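Local coordinates for protein probable zinc protease PqqL (Escherichia coli, PDB 6OFT) that probably acts as a zinc-dependent periplasmic endopeptidase of the M16 family, this chain being the first half of the protein, at residues Asp30-Leu36 with Tyr98-Thr104; Leu110-Met114 with Leu215-Leu220; Arg156-Leu160 with Phe431-Met435. One frame throughout, in Å; residues are numbered along the deposited sequence.

Contact 1. Residues Asp30-Leu36 with Tyr98-Thr104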
loop_
_atom_site.group_PDB
_atom_site.type_symbol
_atom_site.label_atom_id
_atom_site.label_comp_id
_atom_site.label_asym_id
_atom_site.label_seq_id
_atom_site.Cartn_x
_atom_site.Cartn_y
_atom_site.Cartn_z
ATOM N N ASP A 30 23.701 12.677 -7.631
ATOM C CA ASP A 30 23.468 12.837 -9.071
ATOM C C ASP A 30 22.450 11.856 -9.643
ATOM O O ASP A 30 22.496 11.549 -10.835
ATOM C CB ASP A 30 24.790 12.792 -9.867
ATOM C CG ASP A 30 25.811 13.785 -9.386
ATOM O OD1 ASP A 30 25.440 14.967 -9.187
ATOM O OD2 ASP A 30 26.987 13.385 -9.210
ATOM N N GLN A 31 21.510 11.405 -8.805
ATOM C CA GLN A 31 20.437 10.522 -9.212
ATOM C C GLN A 31 19.108 11.236 -8.996
ATOM O O GLN A 31 18.975 12.009 -8.056
ATOM C CB GLN A 31 20.473 9.183 -8.449
ATOM C CG GLN A 31 19.607 8.074 -9.107
ATOM C CD GLN A 31 20.188 7.474 -10.376
ATOM O OE1 GLN A 31 21.351 7.677 -10.727
ATOM N NE2 GLN A 31 19.393 6.695 -11.087
ATOM N N VAL A 32 18.142 10.988 -9.895
ATOM C CA VAL A 32 16.793 11.545 -9.827
ATOM C C VAL A 32 15.763 10.494 -10.250
ATOM O O VAL A 32 16.022 9.689 -11.136
ATOM C CB VAL A 32 16.662 12.860 -10.658
ATOM C CG1 VAL A 32 16.767 12.597 -12.163
ATOM C CG2 VAL A 32 15.370 13.606 -10.325
ATOM N N ASN A 33 14.601 10.516 -9.598
ATOM C CA ASN A 33 13.443 9.716 -9.931
ATOM C C ASN A 33 12.451 10.671 -10.548
ATOM O O ASN A 33 12.237 11.781 -10.033
ATOM C CB ASN A 33 12.841 9.050 -8.698
ATOM C CG ASN A 33 13.529 7.782 -8.289
ATOM O OD1 ASN A 33 14.424 7.272 -8.970
ATOM N ND2 ASN A 33 13.142 7.263 -7.141
ATOM N N LEU A 34 11.921 10.281 -11.705
ATOM C CA LEU A 34 10.906 11.041 -12.432
ATOM C C LEU A 34 9.737 10.093 -12.576
ATOM O O LEU A 34 9.877 9.040 -13.209
ATOM C CB LEU A 34 11.411 11.518 -13.813
ATOM C CG LEU A 34 12.691 12.368 -13.862
ATOM C CD1 LEU A 34 13.088 12.634 -15.299
ATOM C CD2 LEU A 34 12.526 13.709 -13.112
ATOM N N TRP A 35 8.632 10.388 -11.870
ATOM C CA TRP A 35 7.446 9.542 -11.886
ATOM C C TRP A 35 6.247 10.327 -12.357
ATOM O O TRP A 35 5.970 11.405 -11.817
ATOM C CB TRP A 35 7.108 8.985 -10.478
ATOM C CG TRP A 35 8.014 7.937 -9.882
ATOM C CD1 TRP A 35 9.296 7.623 -10.253
ATOM C CD2 TRP A 35 7.729 7.149 -8.720
ATOM N NE1 TRP A 35 9.798 6.636 -9.434
ATOM C CE2 TRP A 35 8.860 6.333 -8.476
ATOM C CE3 TRP A 35 6.623 7.057 -7.851
ATOM C CZ2 TRP A 35 8.931 5.459 -7.379
ATOM C CZ3 TRP A 35 6.675 6.155 -6.792
ATOM C CH2 TRP A 35 7.812 5.361 -6.573
ATOM N N LEU A 36 5.489 9.757 -13.311
ATOM C CA LEU A 36 4.236 10.334 -13.769
ATOM C C LEU A 36 3.123 9.503 -13.122
ATOM O O LEU A 36 3.007 8.290 -13.364
ATOM C CB LEU A 36 4.106 10.353 -15.305
ATOM C CG LEU A 36 2.726 10.813 -15.835
ATOM C CD1 LEU A 36 2.419 12.296 -15.427
ATOM C CD2 LEU A 36 2.612 10.590 -17.357
ATOM N N TYR A 98 4.186 5.765 -13.910
ATOM C CA TYR A 98 5.260 5.578 -14.893
ATOM C C TYR A 98 6.543 6.102 -14.291
ATOM O O TYR A 98 6.592 7.253 -13.846
ATOM C CB TYR A 98 4.893 6.272 -16.216
ATOM C CG TYR A 98 3.604 5.732 -16.793
ATOM C CD1 TYR A 98 3.607 4.628 -17.636
ATOM C CD2 TYR A 98 2.370 6.293 -16.450
ATOM C CE1 TYR A 98 2.423 4.097 -18.131
ATOM C CE2 TYR A 98 1.179 5.765 -16.932
ATOM C CZ TYR A 98 1.212 4.675 -17.786
ATOM O OH TYR A 98 0.061 4.173 -18.323
ATOM N N GLN A 99 7.557 5.230 -14.198
ATOM C CA GLN A 99 8.771 5.521 -13.430
ATOM C C GLN A 99 10.054 5.438 -14.228
ATOM O O GLN A 99 10.273 4.470 -14.958
ATOM C CB GLN A 99 8.865 4.569 -12.200
ATOM C CG GLN A 99 7.578 4.483 -11.336
ATOM C CD GLN A 99 7.543 3.294 -10.387
ATOM O OE1 GLN A 99 7.995 2.197 -10.707
ATOM N NE2 GLN A 99 6.979 3.476 -9.197
ATOM N N VAL A 100 10.901 6.479 -14.088
ATOM C CA VAL A 100 12.229 6.528 -14.691
ATOM C C VAL A 100 13.220 7.053 -13.613
ATOM O O VAL A 100 12.954 8.065 -12.966
ATOM C CB VAL A 100 12.327 7.349 -16.012
ATOM C CG1 VAL A 100 13.741 7.278 -16.606
ATOM C CG2 VAL A 100 11.292 6.902 -17.049
ATOM N N SER A 101 14.343 6.352 -13.435
ATOM C CA SER A 101 15.444 6.739 -12.564
ATOM C C SER A 101 16.661 6.866 -13.475
ATOM O O SER A 101 16.964 5.934 -14.221
ATOM C CB SER A 101 15.710 5.670 -11.505
ATOM O OG SER A 101 16.648 6.153 -10.549
ATOM N N LEU A 102 17.323 8.026 -13.464
ATOM C CA LEU A 102 18.486 8.247 -14.317
ATOM C C LEU A 102 19.456 9.230 -13.660
ATOM O O LEU A 102 19.039 9.952 -12.749
ATOM C CB LEU A 102 18.039 8.758 -15.724
ATOM C CG LEU A 102 17.654 10.240 -15.891
ATOM C CD1 LEU A 102 17.814 10.669 -17.327
ATOM C CD2 LEU A 102 16.223 10.523 -15.421
ATOM N N PRO A 103 20.728 9.329 -14.129
ATOM C CA PRO A 103 21.625 10.356 -13.575
ATOM C C PRO A 103 21.160 11.771 -13.947
ATOM O O PRO A 103 20.442 11.947 -14.933
ATOM C CB PRO A 103 22.973 10.057 -14.253
ATOM C CG PRO A 103 22.833 8.703 -14.868
ATOM C CD PRO A 103 21.393 8.574 -15.209
ATOM N N THR A 104 21.593 12.784 -13.184
ATOM C CA THR A 104 21.259 14.183 -13.471
ATOM C C THR A 104 22.390 14.860 -14.271
ATOM O O THR A 104 22.216 15.988 -14.730
ATOM C CB THR A 104 21.056 14.967 -12.173
ATOM O OG1 THR A 104 22.240 14.865 -11.386
ATOM C CG2 THR A 104 19.869 14.497 -11.379
HETATM O O HOH W 1 23.257 16.664 -9.304
#
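Trp35 and Gln99 run alongside each other on one face of an antiparallel strand pair. The glutamine's CG sits 3.5 Å from the centroid of the Trp35 five-membered ring, 4° off its normal, a clean CH-pi contact. CG of Gln99 is anti to its own carbonyl carbon (chi1 -50°) and the chain then runs on extended, which carries NE2 across the same indole face to 3.3 Å from Trp35 CZ2; the amide plane, 42° from the indole, is tilted over the ring and not stacked on it. With Trp35 replaced by alanine, the methylenes of Gln99 would probably lose the indole face they lie on, and its amide would be freer to turn. Further along this face Ser101 OG is gripped twice: it donates to Asn33 OD1 at 2.9 Å, nearly in line with that C=O, and accepts from Gln31 NE2 at 2.8 Å in the plane of the amide. The other face is largely apolar and tight around Val32, Leu34 and Leu102: Leu102 CD2 rests 3.8 Å from Leu34 CD1 and also meets Val32 CG1. Paired backbone bonds join Val32 to Leu102, Leu34 to Val100 and Leu36 to Tyr98. The looser, wetter end is at Asp30, where Thr104 N hydrogen-bonds to Asp30 O and a water links Asp30 OD1 with Thr104 OG1; Pro103 beside them is exposed. The pair belongs to the sheet of the M16 peptidase domain, its Tyr98 side chain about 4 Å from that of Glu57, the predicted proton acceptor, and its hydroxyl bonded to Tyr194. Strand 199-205 lies beyond 31-38 and edge strand 87-91 beyond 96-103; helix 107-122 packs on Leu34 and Leu36, helix 378-391 on Asn33, Trp35 and Gln99.

Contact 2. Residues Leu110-Met114 with Leu215-Leu220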
loop_
_atom_site.group_PDB
_atom_site.type_symbol
_atom_site.label_atom_id
_atom_site.label_comp_id
_atom_site.label_asym_id
_atom_site.label_seq_id
_atom_site.Cartn_x
_atom_site.Cartn_y
_atom_site.Cartn_z
ATOM N N LEU A 110 18.073 14.011 -19.658
ATOM C CA LEU A 110 16.972 14.450 -18.796
ATOM C C LEU A 110 15.843 14.988 -19.663
ATOM O O LEU A 110 14.682 14.636 -19.448
ATOM C CB LEU A 110 17.426 15.559 -17.831
ATOM C CG LEU A 110 18.094 15.167 -16.530
ATOM C CD1 LEU A 110 18.477 16.418 -15.752
ATOM C CD2 LEU A 110 17.176 14.286 -15.661
ATOM N N GLN A 111 16.204 15.821 -20.666
ATOM C CA GLN A 111 15.300 16.442 -21.633
ATOM C C GLN A 111 14.586 15.403 -22.507
ATOM O O GLN A 111 13.372 15.496 -22.723
ATOM C CB GLN A 111 16.066 17.487 -22.469
ATOM C CG GLN A 111 15.260 18.196 -23.567
ATOM C CD GLN A 111 13.889 18.687 -23.135
ATOM O OE1 GLN A 111 13.717 19.368 -22.099
ATOM N NE2 GLN A 111 12.884 18.342 -23.943
ATOM N N GLN A 112 15.345 14.409 -22.998
ATOM C CA GLN A 112 14.824 13.333 -23.792
ATOM C C GLN A 112 13.777 12.532 -22.998
ATOM O O GLN A 112 12.707 12.252 -23.537
ATOM C CB GLN A 112 15.980 12.439 -24.285
ATOM C CG GLN A 112 15.529 11.238 -25.094
ATOM C CD GLN A 112 14.906 11.613 -26.412
ATOM O OE1 GLN A 112 15.563 11.580 -27.449
ATOM N NE2 GLN A 112 13.616 11.947 -26.402
ATOM N N VAL A 113 14.069 12.206 -21.703
ATOM C CA VAL A 113 13.147 11.464 -20.825
ATOM C C VAL A 113 11.842 12.283 -20.628
ATOM O O VAL A 113 10.741 11.732 -20.721
ATOM C CB VAL A 113 13.833 11.047 -19.476
ATOM C CG1 VAL A 113 12.819 10.562 -18.451
ATOM C CG2 VAL A 113 14.897 9.972 -19.700
ATOM N N MET A 114 11.975 13.599 -20.425
ATOM C CA MET A 114 10.832 14.512 -20.249
ATOM C C MET A 114 9.946 14.558 -21.508
ATOM O O MET A 114 8.728 14.663 -21.390
ATOM C CB MET A 114 11.327 15.922 -19.909
ATOM C CG MET A 114 11.854 16.072 -18.488
ATOM S SD MET A 114 10.743 15.487 -17.179
ATOM C CE MET A 114 9.349 16.586 -17.374
ATOM N N LEU A 215 12.384 21.912 -15.993
ATOM C CA LEU A 215 12.183 20.624 -16.693
ATOM C C LEU A 215 10.702 20.377 -16.907
ATOM O O LEU A 215 10.289 20.063 -18.013
ATOM C CB LEU A 215 12.749 19.437 -15.880
ATOM C CG LEU A 215 14.172 18.931 -16.158
ATOM C CD1 LEU A 215 14.461 17.703 -15.311
ATOM C CD2 LEU A 215 14.390 18.581 -17.635
ATOM N N ILE A 216 9.900 20.560 -15.840
ATOM C CA ILE A 216 8.450 20.364 -15.834
ATOM C C ILE A 216 7.741 21.377 -16.721
ATOM O O ILE A 216 6.977 20.976 -17.604
ATOM C CB ILE A 216 7.900 20.336 -14.377
ATOM C CG1 ILE A 216 8.459 19.125 -13.604
ATOM C CG2 ILE A 216 6.357 20.388 -14.336
ATOM C CD1 ILE A 216 8.364 19.233 -12.082
ATOM N N LYS A 217 7.972 22.683 -16.487
ATOM C CA LYS A 217 7.315 23.733 -17.268
ATOM C C LYS A 217 7.683 23.688 -18.760
ATOM O O LYS A 217 6.793 23.802 -19.599
ATOM C CB LYS A 217 7.551 25.126 -16.660
ATOM C CG LYS A 217 6.599 26.189 -17.212
ATOM C CD LYS A 217 6.727 27.543 -16.521
ATOM C CE LYS A 217 5.944 28.609 -17.250
ATOM N NZ LYS A 217 6.596 28.997 -18.535
ATOM N N ASP A 218 8.969 23.493 -19.090
ATOM C CA ASP A 218 9.408 23.440 -20.492
ATOM C C ASP A 218 8.822 22.278 -21.273
ATOM O O ASP A 218 8.709 22.371 -22.495
ATOM C CB ASP A 218 10.937 23.362 -20.594
ATOM C CG ASP A 218 11.692 24.619 -20.201
ATOM O OD1 ASP A 218 12.942 24.572 -20.168
ATOM O OD2 ASP A 218 11.036 25.648 -19.911
ATOM N N ASN A 219 8.462 21.181 -20.585
ATOM C CA ASN A 219 8.012 19.983 -21.275
ATOM C C ASN A 219 6.564 19.576 -21.061
ATOM O O ASN A 219 6.064 18.762 -21.833
ATOM C CB ASN A 219 8.935 18.828 -20.899
ATOM C CG ASN A 219 10.333 19.046 -21.407
ATOM O OD1 ASN A 219 10.588 18.979 -22.605
ATOM N ND2 ASN A 219 11.263 19.327 -20.519
ATOM N N LEU A 220 5.884 20.110 -20.043
ATOM C CA LEU A 220 4.520 19.645 -19.757
ATOM C C LEU A 220 3.462 20.732 -19.759
ATOM O O LEU A 220 2.278 20.409 -19.650
ATOM C CB LEU A 220 4.484 18.856 -18.412
ATOM C CG LEU A 220 5.371 17.588 -18.336
ATOM C CD1 LEU A 220 5.489 17.073 -16.910
ATOM C CD2 LEU A 220 4.865 16.482 -19.270
#
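Two helices lying on the same face of the six-stranded sheet meet here with a single knob-into-hole: Met114 of helix 107-122 enters a hole made by Leu215, Ile216, Asn219 and Leu220 of helix 209-220. The short segments cross at -47° with their axes 10.2 Å apart. Met114 bends at both chi2 and chi3, a curl that brings its CE 3.9 Å from Leu220 CD1 and also up to the backbone carbonyl of Leu215. Its CG meets Leu215 CD2 at 3.7 Å, while CB packs against the Asn219 amide. Nearer solvent, the amides of Gln111 and Asn219 pair reciprocally: Gln111 NE2 gives a 2.7 Å bond to Asn219 OD1, and Asn219 ND2 gives one of 2.9 Å to Gln111 OE1. The two planes are turned 32° apart, and each donor is tilted out of the other's carbonyl plane. Asn219 ND2 also donates to the carbonyl oxygen of Leu215, one turn back in its own helix, meeting it in plane on a lone pair (ND2 to O 2.8 Å). These three bonds hold the Asn219 amide in one orientation, and the amide pair satisfies polar groups on the exposed side, next to the apolar Met114 knob.

Contact 3. Residues Arg156-Leu160 with Phe431-Met435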
loop_
_atom_site.group_PDB
_atom_site.type_symbol
_atom_site.label_atom_id
_atom_site.label_comp_id
_atom_site.label_asym_id
_atom_site.label_seq_id
_atom_site.Cartn_x
_atom_site.Cartn_y
_atom_site.Cartn_z
ATOM N N ARG A 156 -8.347 -15.449 0.600
ATOM C CA ARG A 156 -8.634 -14.451 1.642
ATOM C C ARG A 156 -9.554 -13.345 1.135
ATOM O O ARG A 156 -10.307 -12.754 1.919
ATOM C CB ARG A 156 -7.308 -13.826 2.114
ATOM C CG ARG A 156 -7.414 -12.916 3.350
ATOM C CD ARG A 156 -6.062 -12.455 3.854
ATOM N NE ARG A 156 -5.308 -13.568 4.435
ATOM C CZ ARG A 156 -4.074 -13.906 4.084
ATOM N NH1 ARG A 156 -3.422 -13.208 3.164
ATOM N NH2 ARG A 156 -3.477 -14.943 4.655
ATOM N N ARG A 157 -9.433 -13.023 -0.177
ATOM C CA ARG A 157 -10.092 -11.931 -0.893
ATOM C C ARG A 157 -11.569 -11.721 -0.575
ATOM O O ARG A 157 -11.896 -10.582 -0.232
ATOM C CB ARG A 157 -9.901 -12.086 -2.410
ATOM C CG ARG A 157 -9.655 -10.784 -3.091
ATOM C CD ARG A 157 -9.220 -10.963 -4.522
ATOM N NE ARG A 157 -9.077 -9.646 -5.134
ATOM C CZ ARG A 157 -10.079 -8.986 -5.690
ATOM N NH1 ARG A 157 -11.277 -9.539 -5.771
ATOM N NH2 ARG A 157 -9.884 -7.775 -6.190
ATOM N N PRO A 158 -12.488 -12.734 -0.672
ATOM C CA PRO A 158 -13.909 -12.458 -0.386
ATOM C C PRO A 158 -14.182 -12.007 1.047
ATOM O O PRO A 158 -15.142 -11.274 1.289
ATOM C CB PRO A 158 -14.594 -13.792 -0.702
ATOM C CG PRO A 158 -13.650 -14.495 -1.614
ATOM C CD PRO A 158 -12.316 -14.143 -1.095
ATOM N N PHE A 159 -13.350 -12.466 1.989
ATOM C CA PHE A 159 -13.447 -12.145 3.410
ATOM C C PHE A 159 -12.929 -10.733 3.656
ATOM O O PHE A 159 -13.628 -9.897 4.244
ATOM C CB PHE A 159 -12.661 -13.169 4.265
ATOM C CG PHE A 159 -13.145 -14.598 4.127
ATOM C CD1 PHE A 159 -12.688 -15.409 3.090
ATOM C CD2 PHE A 159 -14.082 -15.122 5.014
ATOM C CE1 PHE A 159 -13.173 -16.719 2.937
ATOM C CE2 PHE A 159 -14.567 -16.425 4.854
ATOM C CZ PHE A 159 -14.110 -17.215 3.818
ATOM N N LEU A 160 -11.716 -10.474 3.168
ATOM C CA LEU A 160 -11.020 -9.205 3.333
ATOM C C LEU A 160 -11.682 -8.046 2.585
ATOM O O LEU A 160 -11.787 -6.953 3.146
ATOM C CB LEU A 160 -9.556 -9.391 2.872
ATOM C CG LEU A 160 -8.478 -8.416 3.370
ATOM C CD1 LEU A 160 -8.409 -8.368 4.898
ATOM C CD2 LEU A 160 -7.123 -8.839 2.839
ATOM N N PHE A 431 -13.199 -11.846 10.928
ATOM C CA PHE A 431 -13.076 -13.211 10.447
ATOM C C PHE A 431 -11.856 -13.922 11.032
ATOM O O PHE A 431 -10.790 -13.315 11.179
ATOM C CB PHE A 431 -13.131 -13.318 8.904
ATOM C CG PHE A 431 -11.968 -12.754 8.122
ATOM C CD1 PHE A 431 -12.009 -11.451 7.622
ATOM C CD2 PHE A 431 -10.866 -13.548 7.811
ATOM C CE1 PHE A 431 -10.957 -10.949 6.849
ATOM C CE2 PHE A 431 -9.802 -13.036 7.057
ATOM C CZ PHE A 431 -9.864 -11.749 6.562
ATOM N N TRP A 432 -12.052 -15.182 11.369
ATOM C CA TRP A 432 -10.994 -16.097 11.853
ATOM C C TRP A 432 -10.373 -16.788 10.649
ATOM O O TRP A 432 -11.103 -17.170 9.773
ATOM C CB TRP A 432 -11.546 -17.138 12.822
ATOM C CG TRP A 432 -11.798 -16.585 14.181
ATOM C CD1 TRP A 432 -12.980 -16.145 14.663
ATOM C CD2 TRP A 432 -10.833 -16.377 15.217
ATOM N NE1 TRP A 432 -12.817 -15.690 15.929
ATOM C CE2 TRP A 432 -11.516 -15.810 16.300
ATOM C CE3 TRP A 432 -9.470 -16.623 15.342
ATOM C CZ2 TRP A 432 -10.883 -15.479 17.491
ATOM C CZ3 TRP A 432 -8.847 -16.299 16.515
ATOM C CH2 TRP A 432 -9.539 -15.723 17.573
ATOM N N GLU A 433 -9.079 -16.944 10.640
ATOM C CA GLU A 433 -8.426 -17.612 9.534
ATOM C C GLU A 433 -7.286 -18.517 9.980
ATOM O O GLU A 433 -6.436 -18.109 10.761
ATOM C CB GLU A 433 -7.917 -16.566 8.534
ATOM C CG GLU A 433 -7.317 -17.144 7.266
ATOM C CD GLU A 433 -6.457 -16.113 6.576
ATOM O OE1 GLU A 433 -7.008 -15.335 5.767
ATOM O OE2 GLU A 433 -5.243 -16.053 6.874
ATOM N N GLN A 434 -7.258 -19.732 9.439
ATOM C CA GLN A 434 -6.185 -20.683 9.675
ATOM C C GLN A 434 -5.518 -21.020 8.364
ATOM O O GLN A 434 -6.185 -21.107 7.340
ATOM C CB GLN A 434 -6.681 -21.954 10.370
ATOM C CG GLN A 434 -6.802 -21.771 11.883
ATOM C CD GLN A 434 -7.606 -22.856 12.534
ATOM O OE1 GLN A 434 -7.110 -23.620 13.362
ATOM N NE2 GLN A 434 -8.873 -22.939 12.190
ATOM N N MET A 435 -4.203 -21.218 8.400
ATOM C CA MET A 435 -3.415 -21.574 7.225
ATOM C C MET A 435 -2.758 -22.907 7.489
ATOM O O MET A 435 -2.166 -23.092 8.550
ATOM C CB MET A 435 -2.394 -20.477 6.910
ATOM C CG MET A 435 -3.032 -19.265 6.272
ATOM S SD MET A 435 -1.904 -17.885 5.995
ATOM C CE MET A 435 -0.830 -18.577 4.668
#
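Arg156 leaves its helix at the side and reaches across to strand 430-436, meeting Glu433 almost from its root. CB lies 4.0 Å from Glu433 OE1, and CG, anti to the backbone N (chi1 -171°), closes to 3.4 Å of the same oxygen while also approaching the Phe431 ring obliquely. CD stays near Glu433 OE1 at 3.6 Å; then the chain bends at chi3, and the guanidinium grips the carboxylate side-on. NE donates to Glu433 OE1 at 2.8 Å, on its syn lone pair, and NH2 donates to Glu433 OE2 at 3.0 Å with an N-H...O angle of 163°. The guanidinium and carboxylate planes are 33° apart, so this two-nitrogen salt bridge is twisted. At the tip, NH2 has Met435 SD 3.6 Å away at the guanidinium edge. Glu433 OE2 also pairs with Arg323, so the carboxylate is shared by two arginines, which probably favours its ionised form. Beside this bridge the Phe431 ring takes Phe159 CB over its centre, 3.6 Å from the centroid, a CH-pi contact, and Leu160 CD1 touches Phe431 CZ at 4.0 Å. Tyr260 of strand 256-264 stacks on Phe431. This is helix-on-sheet packing between the two sheet-bearing parts: the end of helix 148-160, from the M16 peptidase region, lies nearly antiparallel to a strand of the five-stranded sheet, whose alternate residues Phe431, Glu433 and Met435 face it.

In the fold
Contacts 1 and 2 belong to one layered unit, with centres about 12 Å apart: strand 96-103 is followed by helix 107-122, and Val113 of that helix packs on Leu34, Val100 and Leu102 of the strand pair. Contact 3 lies on the opposite side of the chain's centre, its own centre about 39 Å from that of contact 1 and about 46 Å from that of contact 2. Contact 1 closes before either of the others opens, whereas the segments of contacts 2 and 3 alternate along the chain. Helix 148-160 thus comes from between the segments of contact 2 and meets the second, five-stranded sheet, which is consistent with it linking the two sheet-bearing parts of this first half of the protease.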